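Glutamyl endopeptidase (Staphylococcus epidermidis, PDB 6PYM) is a secreted serine endopeptidase of the S1B family that preferentially cleaves peptide bonds on the carbonyl side of glutamate, and also of aspartate. Local coordinates at residues I129-Y134 with S171-G176; G17-V22 with A141-S146; A115-N120 with N178-I183. The protein carries 1 engineered substitution. One frame throughout, in Å; residues are numbered along the deposited sequence.

Interaction 1: residues I129-Y134 with S171-G176; sequences ITVTGY and SPVFNG
Thr130 and Phe174 face each other as a hydrogen-bonded antiparallel pair in the second beta-barrel of this chymotrypsin-like fold. Phe174 N reaches Thr130 O at 2.8 Å, and Thr130 N returns the bond to Phe174 O at 3.0 Å. Thr132 N continues the ladder to Pro172 O at 3.2 Å; proline, with no N-H of its own, can still accept here. Val131 and Val173 form the neighbouring non-hydrogen-bonded pair, with Val131 CG2 3.9 Å from Val173 CG2, while Ile129 CD1 packs on Val173 CG1 at 3.6 Å. Branched aliphatic side chains suit this face, which Tyr160 and Ile181 also cover.

On the face of Thr130 and Phe174 the chemistry is mixed. Thr130 OG1 sits between its backbone N and carbonyl carbon (chi1 54°), a rotation that brings it to the edge of the Phe174 ring, nearest Phe174 CB. The same hydroxyl binds a water that donates to Asn175 O, so through water the threonine also reaches the backbone of Asn175. His18 meets the Phe174 ring edge-to-face.

Farther along, Ser171 follows closely on Ala169, the engineered residue at the predicted charge-relay serine position. The Ser171 hydroxyl is hydrogen-bonded to Asn168 O. Ser171 OG also lies 3.3 Å from Gly133 CA, a close approach that suits a glycine, which has no side chain.

Interaction 2: residues G17-V22 with A141-S146; sequences GHYDAV and ATMWES
The Tyr19 ring carries His18 CE1 3.3 Å above one face, displaced toward the rim, and has Glu145 OE2 in its plane at the edge. The His18 ring, for its part, has Tyr19 CD1 over one face and a water in plane at its edge. Tyr19 OH donates to Glu145 OE2 at 2.7 Å, meeting the carboxylate from above its plane; ring and carboxylate are turned 43° against each other. That water also donates to Glu145 OE2, at 2.7 Å, and bonds His18 NE2 at 2.8 Å. Two bonds therefore grip one carboxylate oxygen, which should favour the charged glutamate, and a long acidic side chain can reach from the strand to the tyrosine hydroxyl and, through water, to the histidine.

Beneath this polar layer lies Met143. Its chain bends at chi3 (-62°), which carries CE to 3.5 Å from Tyr19 O and 3.7 Å from Val22 CB. The sulfur makes an oblique Met-aromatic contact, with SD 4.0 Å from both Tyr19 CB and Tyr19 CD1. A flexible, unbranched thioether fits such an irregular surface, here a type I turn from Tyr19 to Val22.

The turn lies between strand 8-11 of the second barrel and strand 22-27 of the first, and it rests against strand 143-154, whose two edges at this point pair with strands 8-11 and 128-133.

Interaction 3: residues A115-N120 with N178-I183; sequences ATISSN and NQVIGI
Ser118 OG has two hydrogen bonds, one as acceptor and one as donor: it accepts from Asn120 N at 2.9 Å, forming an ST turn, and donates to a water at 2.7 Å, which in turn donates to Gln179 OE1 at 2.6 Å. Standing anti to its own backbone N (chi1 179°), OG is placed within reach of Asn120 N. Serine suits the place because one small group both shapes the turn and reaches across through water.

Asn120 closes the turn with a positive phi of 66°, which asparagine tolerates well. Its ND2 donates to Ile181 O at 3.0 Å and also to Ile198 O, while OD1 accepts from Thr123; with both ends of the amide engaged, its rotation is fixed. The group passes at about a right angle to the Ile181 side chain, OD1 lying against CB and CG2.

Between these polar ends the backbones form a single bridge, Ile117 with Val180. Val180 N donates to Thr116 O at 2.8 Å, and Ser118 N donates to Val180 O at 2.8 Å, approaching 42° above the carbonyl plane. Val180 packs on two linker side chains: its CG2 meets Ala115 CB at 3.8 Å, where a small residue allows close approach, and its CB meets Ile117 CD1 at 4.0 Å. A second water joins Thr116 N to Asn178 O.

Residues 115-120 belong to the linker between the barrels. Directional hydrogen bonds from backbone, Asn120 side-chain amide and bridging waters, more than the small apolar patches, thus fix its path against residues 178-181.

The three contacts spread across the second barrel and its seam with the first. Interactions 1 and 2 have centres about 8 Å apart and are joined through the sheet in which strands 128-133 and 143-154 are neighbours; interactions 1 and 3, about 9 Å apart, are joined through the pairing of strands 172-174 and 180-188. Interactions 2 and 3 lie about 14 Å apart, yet His18 and Asn178 touch. Along the chain the segments run 17-22, 115-120, 129-134, 141-146, 171-176, 178-183. The first two belong to the connections between barrels, and are held by strands of the second. Interaction 1 comes nearest the predicted charge-relay positions, the Ser171 side chain about 7 Å from that of engineered Ala169.

Interaction 1: residues I129-Y134 with S171-G176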
ATOM      1  N   ILE A 129      -2.605  -0.847  15.192  1.00 10.14           N
ATOM      2  CA  ILE A 129      -2.119  -0.526  13.857  1.00  9.92           C
ATOM      3  C   ILE A 129      -3.233   0.148  13.065  1.00  8.73           C
ATOM      4  O   ILE A 129      -4.387   0.207  13.493  1.00  9.65           O
ATOM      5  CB  ILE A 129      -1.622  -1.783  13.115  1.00  9.57           C
ATOM      6  CG1 ILE A 129      -2.750  -2.813  13.030  1.00 10.90           C
ATOM      7  CG2 ILE A 129      -0.379  -2.372  13.807  1.00 11.12           C
ATOM      8  CD1 ILE A 129      -2.566  -3.833  11.938  1.00 12.25           C
ATOM      9  N   THR A 130      -2.869   0.653  11.888  1.00  9.07           N
ATOM     10  CA  THR A 130      -3.830   1.135  10.911  1.00  9.32           C
ATOM     11  C   THR A 130      -3.525   0.533   9.549  1.00  8.16           C
ATOM     12  O   THR A 130      -2.384   0.164   9.255  1.00  9.62           O
ATOM     13  CB  THR A 130      -3.821   2.663  10.787  1.00 10.01           C
ATOM     14  OG1 THR A 130      -2.487   3.124  10.523  1.00  9.71           O
ATOM     15  CG2 THR A 130      -4.343   3.318  12.057  1.00 11.03           C
ATOM     16  N   VAL A 131      -4.560   0.438   8.717  1.00  7.85           N
ATOM     17  CA  VAL A 131      -4.422   0.112   7.300  1.00  7.71           C
ATOM     18  C   VAL A 131      -5.090   1.245   6.543  1.00  6.85           C
ATOM     19  O   VAL A 131      -6.274   1.527   6.771  1.00  7.92           O
ATOM     20  CB  VAL A 131      -5.033  -1.257   6.949  1.00  7.70           C
ATOM     21  CG1 VAL A 131      -5.024  -1.485   5.437  1.00  9.78           C
ATOM     22  CG2 VAL A 131      -4.246  -2.346   7.639  1.00  9.50           C
ATOM     23  N   THR A 132      -4.345   1.888   5.653  1.00  7.09           N
ATOM     24  CA  THR A 132      -4.806   3.121   5.032  1.00  7.05           C
ATOM     25  C   THR A 132      -4.673   3.008   3.524  1.00  6.94           C
ATOM     26  O   THR A 132      -3.616   2.624   3.017  1.00  7.22           O
ATOM     27  CB  THR A 132      -4.048   4.313   5.610  1.00  8.03           C
ATOM     28  OG1 THR A 132      -4.292   4.330   7.020  1.00  9.63           O
ATOM     29  CG2 THR A 132      -4.508   5.635   4.986  1.00  9.04           C
ATOM     30  N   GLY A 133      -5.751   3.323   2.819  1.00  7.09           N
ATOM     31  CA  GLY A 133      -5.793   3.114   1.388  1.00  7.28           C
ATOM     32  C   GLY A 133      -7.153   3.476   0.842  1.00  6.67           C
ATOM     33  O   GLY A 133      -7.815   4.368   1.386  1.00  7.23           O
ATOM     34  N   TYR A 134      -7.576   2.788  -0.218  1.00  6.83           N
ATOM     35  CA  TYR A 134      -8.667   3.240  -1.083  1.00  7.30           C
ATOM     36  C   TYR A 134      -9.748   2.169  -1.203  1.00  7.64           C
ATOM     37  O   TYR A 134      -9.858   1.491  -2.231  1.00  8.58           O
ATOM     38  CB  TYR A 134      -8.101   3.673  -2.439  1.00  8.49           C
ATOM     39  CG  TYR A 134      -7.235   4.903  -2.309  1.00  7.94           C
ATOM     40  CD1 TYR A 134      -7.806   6.163  -2.373  1.00  8.13           C
ATOM     41  CD2 TYR A 134      -5.864   4.809  -2.063  1.00  7.98           C
ATOM     42  CE1 TYR A 134      -7.050   7.300  -2.213  1.00  8.50           C
ATOM     43  CE2 TYR A 134      -5.096   5.948  -1.911  1.00  7.95           C
ATOM     44  CZ  TYR A 134      -5.692   7.188  -1.994  1.00  8.16           C
ATOM     45  OH  TYR A 134      -4.907   8.312  -1.846  1.00  9.18           O
ATOM     46  N   SER A 171      -2.706  -1.764   0.332  1.00  7.05           N
ATOM     47  CA  SER A 171      -2.634  -0.664   1.284  1.00  7.32           C
ATOM     48  C   SER A 171      -1.513  -0.896   2.286  1.00  6.97           C
ATOM     49  O   SER A 171      -1.350  -2.013   2.795  1.00  7.45           O
ATOM     50  CB  SER A 171      -3.923  -0.563   2.095  1.00  7.41           C
ATOM     51  OG  SER A 171      -5.040  -0.133   1.343  1.00  7.90           O
ATOM     52  N   PRO A 172      -0.777   0.147   2.657  1.00  6.82           N
ATOM     53  CA  PRO A 172       0.198  -0.009   3.735  1.00  7.15           C
ATOM     54  C   PRO A 172      -0.479  -0.266   5.073  1.00  7.23           C
ATOM     55  O   PRO A 172      -1.532   0.301   5.392  1.00  7.92           O
ATOM     56  CB  PRO A 172       0.937   1.331   3.744  1.00  7.32           C
ATOM     57  CG  PRO A 172      -0.028   2.292   3.137  1.00  7.00           C
ATOM     58  CD  PRO A 172      -0.763   1.509   2.090  1.00  7.17           C
ATOM     59  N   VAL A 173       0.161  -1.127   5.860  1.00  7.11           N
ATOM     60  CA  VAL A 173      -0.171  -1.376   7.256  1.00  7.87           C
ATOM     61  C   VAL A 173       0.839  -0.583   8.071  1.00  7.76           C
ATOM     62  O   VAL A 173       2.046  -0.817   7.952  1.00  8.47           O
ATOM     63  CB  VAL A 173      -0.051  -2.871   7.592  1.00  8.23           C
ATOM     64  CG1 VAL A 173      -0.554  -3.138   9.006  1.00  9.55           C
ATOM     65  CG2 VAL A 173      -0.760  -3.741   6.561  1.00  8.58           C
ATOM     66  N   PHE A 174       0.368   0.368   8.871  1.00  7.73           N
ATOM     67  CA  PHE A 174       1.240   1.252   9.635  1.00  8.40           C
ATOM     68  C   PHE A 174       1.194   0.893  11.115  1.00  8.30           C
ATOM     69  O   PHE A 174       0.118   0.658  11.677  1.00  9.64           O
ATOM     70  CB  PHE A 174       0.796   2.712   9.504  1.00  9.39           C
ATOM     71  CG  PHE A 174       1.035   3.325   8.152  1.00  8.43           C
ATOM     72  CD1 PHE A 174       2.304   3.694   7.747  1.00  9.30           C
ATOM     73  CD2 PHE A 174      -0.028   3.583   7.298  1.00  8.60           C
ATOM     74  CE1 PHE A 174       2.514   4.288   6.503  1.00  9.23           C
ATOM     75  CE2 PHE A 174       0.173   4.176   6.055  1.00  8.82           C
ATOM     76  CZ  PHE A 174       1.445   4.533   5.661  1.00  8.89           C
ATOM     77  N   ASN A 175       2.368   0.896  11.757  1.00  8.92           N
ATOM     78  CA  ASN A 175       2.412   0.844  13.212  1.00 10.82           C
ATOM     79  C   ASN A 175       2.198   2.237  13.810  1.00 10.09           C
ATOM     80  O   ASN A 175       1.934   3.220  13.107  1.00 10.53           O
ATOM     81  CB  ASN A 175       3.698   0.174  13.707  1.00 11.11           C
ATOM     82  CG  ASN A 175       4.958   0.954  13.360  1.00  9.80           C
ATOM     83  OD1 ASN A 175       4.907   2.143  13.045  1.00  9.90           O
ATOM     84  ND2 ASN A 175       6.106   0.280  13.439  1.00 10.74           N
ATOM     85  N   GLY A 176       2.304   2.323  15.142  1.00 11.56           N
ATOM     86  CA  GLY A 176       2.088   3.577  15.841  1.00 12.60           C
ATOM     87  C   GLY A 176       3.124   4.637  15.539  1.00 12.93           C
ATOM     88  O   GLY A 176       2.854   5.827  15.737  1.00 14.65           O
TER
HETATM   89  O   HOH W   1      -0.934   3.563  12.768  1.00 12.41           O

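Interaction 2: residues G17-V22 with A141-S146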
ATOM      1  N   GLY A  17       1.872  14.646   6.454  1.00 12.53           N
ATOM      2  CA  GLY A  17       2.294  13.582   7.354  1.00 13.84           C
ATOM      3  C   GLY A  17       2.581  12.294   6.611  1.00 11.89           C
ATOM      4  O   GLY A  17       3.079  12.300   5.482  1.00 13.31           O
ATOM      5  N   HIS A  18       2.248  11.168   7.240  1.00 10.90           N
ATOM      6  CA  HIS A  18       2.538   9.875   6.633  1.00 10.13           C
ATOM      7  C   HIS A  18       1.552   9.490   5.534  1.00  8.97           C
ATOM      8  O   HIS A  18       1.758   8.464   4.871  1.00  9.67           O
ATOM      9  CB  HIS A  18       2.646   8.777   7.701  1.00 10.70           C
ATOM     10  CG  HIS A  18       1.334   8.312   8.260  1.00  9.63           C
ATOM     11  ND1 HIS A  18       0.591   9.045   9.165  1.00 11.59           N
ATOM     12  CD2 HIS A  18       0.658   7.156   8.071  1.00 10.09           C
ATOM     13  CE1 HIS A  18      -0.493   8.366   9.494  1.00 11.06           C
ATOM     14  NE2 HIS A  18      -0.471   7.210   8.851  1.00 10.69           N
ATOM     15  N   TYR A  19       0.507  10.285   5.311  1.00  8.49           N
ATOM     16  CA  TYR A  19      -0.505   9.939   4.323  1.00  7.79           C
ATOM     17  C   TYR A  19      -0.061  10.204   2.896  1.00  8.07           C
ATOM     18  O   TYR A  19      -0.620   9.598   1.973  1.00  7.86           O
ATOM     19  CB  TYR A  19      -1.793  10.710   4.607  1.00  8.49           C
ATOM     20  CG  TYR A  19      -2.354  10.381   5.965  1.00  9.63           C
ATOM     21  CD1 TYR A  19      -2.913   9.134   6.215  1.00  9.45           C
ATOM     22  CD2 TYR A  19      -2.296  11.296   7.006  1.00 11.71           C
ATOM     23  CE1 TYR A  19      -3.419   8.812   7.453  1.00  9.90           C
ATOM     24  CE2 TYR A  19      -2.797  10.984   8.258  1.00 12.57           C
ATOM     25  CZ  TYR A  19      -3.352   9.736   8.479  1.00 11.38           C
ATOM     26  OH  TYR A  19      -3.845   9.432   9.735  1.00 13.15           O
ATOM     27  N   ASP A  20       0.939  11.068   2.691  1.00  8.44           N
ATOM     28  CA  ASP A  20       1.276  11.466   1.329  1.00  8.49           C
ATOM     29  C   ASP A  20       1.689  10.277   0.469  1.00  7.21           C
ATOM     30  O   ASP A  20       1.394  10.245  -0.730  1.00  8.27           O
ATOM     31  CB  ASP A  20       2.326  12.587   1.290  1.00  9.29           C
ATOM     32  CG  ASP A  20       3.656  12.215   1.951  1.00  9.25           C
ATOM     33  OD1 ASP A  20       3.749  11.206   2.687  1.00 10.55           O
ATOM     34  OD2 ASP A  20       4.632  12.989   1.748  1.00 10.96           O
ATOM     35  N   ALA A  21       2.369   9.295   1.060  1.00  7.76           N
ATOM     36  CA  ALA A  21       2.862   8.150   0.306  1.00  7.26           C
ATOM     37  C   ALA A  21       1.767   7.148  -0.032  1.00  7.22           C
ATOM     38  O   ALA A  21       1.974   6.292  -0.901  1.00  7.33           O
ATOM     39  CB  ALA A  21       3.984   7.458   1.084  1.00  7.97           C
ATOM     40  N   VAL A  22       0.632   7.206   0.661  1.00  7.00           N
ATOM     41  CA  VAL A  22      -0.486   6.321   0.358  1.00  7.10           C
ATOM     42  C   VAL A  22      -1.022   6.657  -1.029  1.00  6.96           C
ATOM     43  O   VAL A  22      -1.264   7.833  -1.343  1.00  7.76           O
ATOM     44  CB  VAL A  22      -1.568   6.453   1.442  1.00  7.44           C
ATOM     45  CG1 VAL A  22      -2.745   5.536   1.144  1.00  8.17           C
ATOM     46  CG2 VAL A  22      -0.985   6.157   2.823  1.00  8.34           C
ATOM     47  N   ALA A 141     -11.293   6.917  -5.261  1.00  9.76           N
ATOM     48  CA  ALA A 141     -10.066   7.651  -4.972  1.00  9.81           C
ATOM     49  C   ALA A 141     -10.122   8.445  -3.675  1.00  8.99           C
ATOM     50  O   ALA A 141      -9.356   9.398  -3.506  1.00  9.21           O
ATOM     51  CB  ALA A 141      -9.623   8.528  -6.150  1.00 10.76           C
ATOM     52  N   THR A 142     -10.998   8.070  -2.740  1.00  9.08           N
ATOM     53  CA  THR A 142     -10.980   8.648  -1.406  1.00  8.91           C
ATOM     54  C   THR A 142     -10.186   7.761  -0.453  1.00  7.50           C
ATOM     55  O   THR A 142     -10.286   6.529  -0.495  1.00  7.86           O
ATOM     56  CB  THR A 142     -12.385   8.927  -0.851  1.00  8.82           C
ATOM     57  OG1 THR A 142     -13.161   7.713  -0.764  1.00  9.59           O
ATOM     58  CG2 THR A 142     -13.116   9.958  -1.720  1.00 11.10           C
ATOM     59  N   MET A 143      -9.381   8.399   0.389  1.00  7.70           N
ATOM     60  CA  MET A 143      -8.456   7.701   1.273  1.00  7.78           C
ATOM     61  C   MET A 143      -9.096   7.511   2.643  1.00  7.12           C
ATOM     62  O   MET A 143      -9.657   8.463   3.205  1.00  7.98           O
ATOM     63  CB  MET A 143      -7.163   8.507   1.401  1.00  7.68           C
ATOM     64  CG  MET A 143      -6.089   7.778   2.183  1.00  8.47           C
ATOM     65  SD  MET A 143      -4.651   8.772   2.641  1.00  8.27           S
ATOM     66  CE  MET A 143      -3.991   9.238   1.036  1.00  9.20           C
ATOM     67  N   TRP A 144      -9.014   6.288   3.174  1.00  7.77           N
ATOM     68  CA  TRP A 144      -9.626   5.932   4.445  1.00  7.50           C
ATOM     69  C   TRP A 144      -8.621   5.176   5.294  1.00  7.68           C
ATOM     70  O   TRP A 144      -7.874   4.327   4.792  1.00  7.64           O
ATOM     71  CB  TRP A 144     -10.897   5.064   4.250  1.00  9.10           C
ATOM     72  CG  TRP A 144     -11.953   5.814   3.542  1.00  7.61           C
ATOM     73  CD1 TRP A 144     -11.957   6.173   2.228  1.00  8.64           C
ATOM     74  CD2 TRP A 144     -13.150   6.354   4.112  1.00  8.71           C
ATOM     75  NE1 TRP A 144     -13.081   6.919   1.940  1.00  8.85           N
ATOM     76  CE2 TRP A 144     -13.825   7.043   3.084  1.00  9.48           C
ATOM     77  CE3 TRP A 144     -13.714   6.326   5.391  1.00  9.70           C
ATOM     78  CZ2 TRP A 144     -15.050   7.684   3.292  1.00  9.89           C
ATOM     79  CZ3 TRP A 144     -14.918   6.976   5.597  1.00 10.19           C
ATOM     80  CH2 TRP A 144     -15.573   7.637   4.550  1.00 11.50           C
ATOM     81  N   GLU A 145      -8.620   5.468   6.586  1.00  8.32           N
ATOM     82  CA  GLU A 145      -7.781   4.809   7.572  1.00  8.44           C
ATOM     83  C   GLU A 145      -8.651   3.900   8.430  1.00  8.05           C
ATOM     84  O   GLU A 145      -9.664   4.343   8.990  1.00 10.16           O
ATOM     85  CB  GLU A 145      -7.135   5.872   8.451  1.00  9.59           C
ATOM     86  CG  GLU A 145      -6.328   5.355   9.609  1.00 10.64           C
ATOM     87  CD  GLU A 145      -5.678   6.491  10.374  1.00 11.66           C
ATOM     88  OE1 GLU A 145      -6.343   7.077  11.263  1.00 16.21           O
ATOM     89  OE2 GLU A 145      -4.520   6.837  10.061  1.00 12.58           O
ATOM     90  N   SER A 146      -8.253   2.638   8.543  1.00  8.23           N
ATOM     91  CA  SER A 146      -8.958   1.633   9.328  1.00  8.46           C
ATOM     92  C   SER A 146      -8.097   1.235  10.518  1.00  8.21           C
ATOM     93  O   SER A 146      -6.901   0.974  10.358  1.00  9.58           O
ATOM     94  CB  SER A 146      -9.243   0.417   8.450  1.00  8.57           C
ATOM     95  OG  SER A 146      -9.983  -0.539   9.187  1.00  8.58           O
TER
HETATM   96  O   HOH W   2      -2.595   5.381   8.925  1.00 10.24           O

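Interaction 3: residues A115-N120 with N178-I183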
ATOM      1  N   ALA A 115       7.621   6.391   2.171  1.00  8.92           N
ATOM      2  CA  ALA A 115       7.279   5.886   3.488  1.00  8.96           C
ATOM      3  C   ALA A 115       8.483   5.231   4.147  1.00  9.51           C
ATOM      4  O   ALA A 115       9.376   4.702   3.480  1.00 10.48           O
ATOM      5  CB  ALA A 115       6.155   4.862   3.376  1.00  8.89           C
ATOM      6  N   THR A 116       8.507   5.291   5.472  1.00  9.31           N
ATOM      7  CA  THR A 116       9.489   4.551   6.250  1.00 10.24           C
ATOM      8  C   THR A 116       8.986   3.133   6.465  1.00  9.03           C
ATOM      9  O   THR A 116       7.837   2.933   6.869  1.00  9.88           O
ATOM     10  CB  THR A 116       9.687   5.230   7.607  1.00 10.85           C
ATOM     11  OG1 THR A 116      10.141   6.577   7.417  1.00 13.16           O
ATOM     12  CG2 THR A 116      10.712   4.471   8.444  1.00 13.88           C
ATOM     13  N   ILE A 117       9.841   2.156   6.189  1.00  9.45           N
ATOM     14  CA  ILE A 117       9.553   0.745   6.414  1.00  9.60           C
ATOM     15  C   ILE A 117      10.022   0.375   7.812  1.00  9.71           C
ATOM     16  O   ILE A 117      11.123   0.762   8.228  1.00 10.93           O
ATOM     17  CB  ILE A 117      10.300  -0.110   5.376  1.00 10.47           C
ATOM     18  CG1 ILE A 117      10.031   0.373   3.947  1.00 11.56           C
ATOM     19  CG2 ILE A 117       9.981  -1.588   5.574  1.00 11.19           C
ATOM     20  CD1 ILE A 117       8.580   0.333   3.528  1.00 13.17           C
ATOM     21  N   SER A 118       9.226  -0.409   8.529  1.00 10.12           N
ATOM     22  CA  SER A 118       9.670  -0.928   9.817  1.00 11.87           C
ATOM     23  C   SER A 118      10.609  -2.115   9.637  1.00 11.02           C
ATOM     24  O   SER A 118      10.404  -2.969   8.773  1.00 11.92           O
ATOM     25  CB  SER A 118       8.464  -1.374  10.638  1.00 11.24           C
ATOM     26  OG  SER A 118       8.873  -1.899  11.890  1.00 12.58           O
ATOM     27  N   SER A 119      11.643  -2.168  10.484  1.00 12.34           N
ATOM     28  CA  SER A 119      12.455  -3.371  10.600  1.00 12.64           C
ATOM     29  C   SER A 119      11.661  -4.527  11.189  1.00 12.61           C
ATOM     30  O   SER A 119      12.084  -5.683  11.069  1.00 12.51           O
ATOM     31  CB  SER A 119      13.647  -3.099  11.512  1.00 15.63           C
ATOM     32  OG  SER A 119      13.206  -2.967  12.852  1.00 18.78           O
ATOM     33  N   ASN A 120      10.526  -4.230  11.826  1.00 11.59           N
ATOM     34  CA  ASN A 120       9.636  -5.211  12.437  1.00 12.42           C
ATOM     35  C   ASN A 120      10.259  -5.926  13.632  1.00 13.66           C
ATOM     36  O   ASN A 120       9.729  -6.935  14.095  1.00 14.09           O
ATOM     37  CB  ASN A 120       9.030  -6.179  11.413  1.00 11.64           C
ATOM     38  CG  ASN A 120       7.796  -5.602  10.741  1.00  9.85           C
ATOM     39  OD1 ASN A 120       6.927  -5.051  11.411  1.00 11.25           O
ATOM     40  ND2 ASN A 120       7.719  -5.712   9.421  1.00 10.54           N
ATOM     41  N   ASN A 178       4.040   5.164  12.532  1.00 10.68           N
ATOM     42  CA  ASN A 178       3.759   5.483  11.135  1.00 10.29           C
ATOM     43  C   ASN A 178       4.785   4.884  10.190  1.00  9.82           C
ATOM     44  O   ASN A 178       5.080   5.453   9.137  1.00 12.19           O
ATOM     45  CB  ASN A 178       3.556   6.978  10.908  1.00 13.25           C
ATOM     46  CG  ASN A 178       2.311   7.488  11.587  1.00 13.84           C
ATOM     47  OD1 ASN A 178       1.313   6.778  11.665  1.00 15.99           O
ATOM     48  ND2 ASN A 178       2.355   8.722  12.073  1.00 18.55           N
ATOM     49  N   GLN A 179       5.309   3.725  10.557  1.00  9.95           N
ATOM     50  CA  GLN A 179       6.175   2.931   9.705  1.00 10.09           C
ATOM     51  C   GLN A 179       5.384   1.772   9.115  1.00  8.62           C
ATOM     52  O   GLN A 179       4.482   1.229   9.756  1.00  9.27           O
ATOM     53  CB  GLN A 179       7.336   2.361  10.519  1.00 10.78           C
ATOM     54  CG  GLN A 179       8.101   3.413  11.309  1.00 12.17           C
ATOM     55  CD  GLN A 179       9.005   2.801  12.362  1.00 13.40           C
ATOM     56  OE1 GLN A 179       8.755   1.697  12.849  1.00 13.89           O
ATOM     57  NE2 GLN A 179      10.076   3.519  12.719  1.00 15.28           N
ATOM     58  N   VAL A 180       5.751   1.382   7.900  1.00  8.24           N
ATOM     59  CA  VAL A 180       5.050   0.309   7.198  1.00  8.92           C
ATOM     60  C   VAL A 180       5.561  -1.037   7.699  1.00  8.47           C
ATOM     61  O   VAL A 180       6.740  -1.365   7.525  1.00  9.38           O
ATOM     62  CB  VAL A 180       5.231   0.432   5.679  1.00  8.50           C
ATOM     63  CG1 VAL A 180       4.469  -0.676   4.953  1.00  9.96           C
ATOM     64  CG2 VAL A 180       4.800   1.802   5.182  1.00  9.50           C
ATOM     65  N   ILE A 181       4.669  -1.822   8.305  1.00  8.38           N
ATOM     66  CA  ILE A 181       5.008  -3.153   8.793  1.00  8.60           C
ATOM     67  C   ILE A 181       4.580  -4.250   7.826  1.00  8.37           C
ATOM     68  O   ILE A 181       5.084  -5.382   7.927  1.00  8.73           O
ATOM     69  CB  ILE A 181       4.414  -3.413  10.196  1.00  8.74           C
ATOM     70  CG1 ILE A 181       2.882  -3.430  10.160  1.00  9.67           C
ATOM     71  CG2 ILE A 181       4.958  -2.404  11.207  1.00 10.27           C
ATOM     72  CD1 ILE A 181       2.255  -3.825  11.495  1.00 10.68           C
ATOM     73  N   GLY A 182       3.659  -3.958   6.910  1.00  7.94           N
ATOM     74  CA  GLY A 182       3.148  -4.948   5.981  1.00  8.22           C
ATOM     75  C   GLY A 182       2.381  -4.273   4.867  1.00  7.08           C
ATOM     76  O   GLY A 182       2.153  -3.061   4.890  1.00  7.48           O
ATOM     77  N   ILE A 183       1.992  -5.083   3.884  1.00  7.22           N
ATOM     78  CA  ILE A 183       1.209  -4.629   2.736  1.00  7.44           C
ATOM     79  C   ILE A 183      -0.059  -5.474   2.702  1.00  7.17           C
ATOM     80  O   ILE A 183       0.002  -6.689   2.466  1.00  7.66           O
ATOM     81  CB  ILE A 183       2.000  -4.738   1.422  1.00  7.25           C
ATOM     82  CG1 ILE A 183       3.286  -3.891   1.475  1.00  8.25           C
ATOM     83  CG2 ILE A 183       1.125  -4.367   0.228  1.00  8.22           C
ATOM     84  CD1 ILE A 183       3.059  -2.388   1.603  1.00  8.48           C
TER
HETATM   85  O   HOH W   3       6.042   6.302   6.699  1.00 12.45           O
HETATM   86  O   HOH W   4      10.441  -0.221  13.375  1.00 20.09           O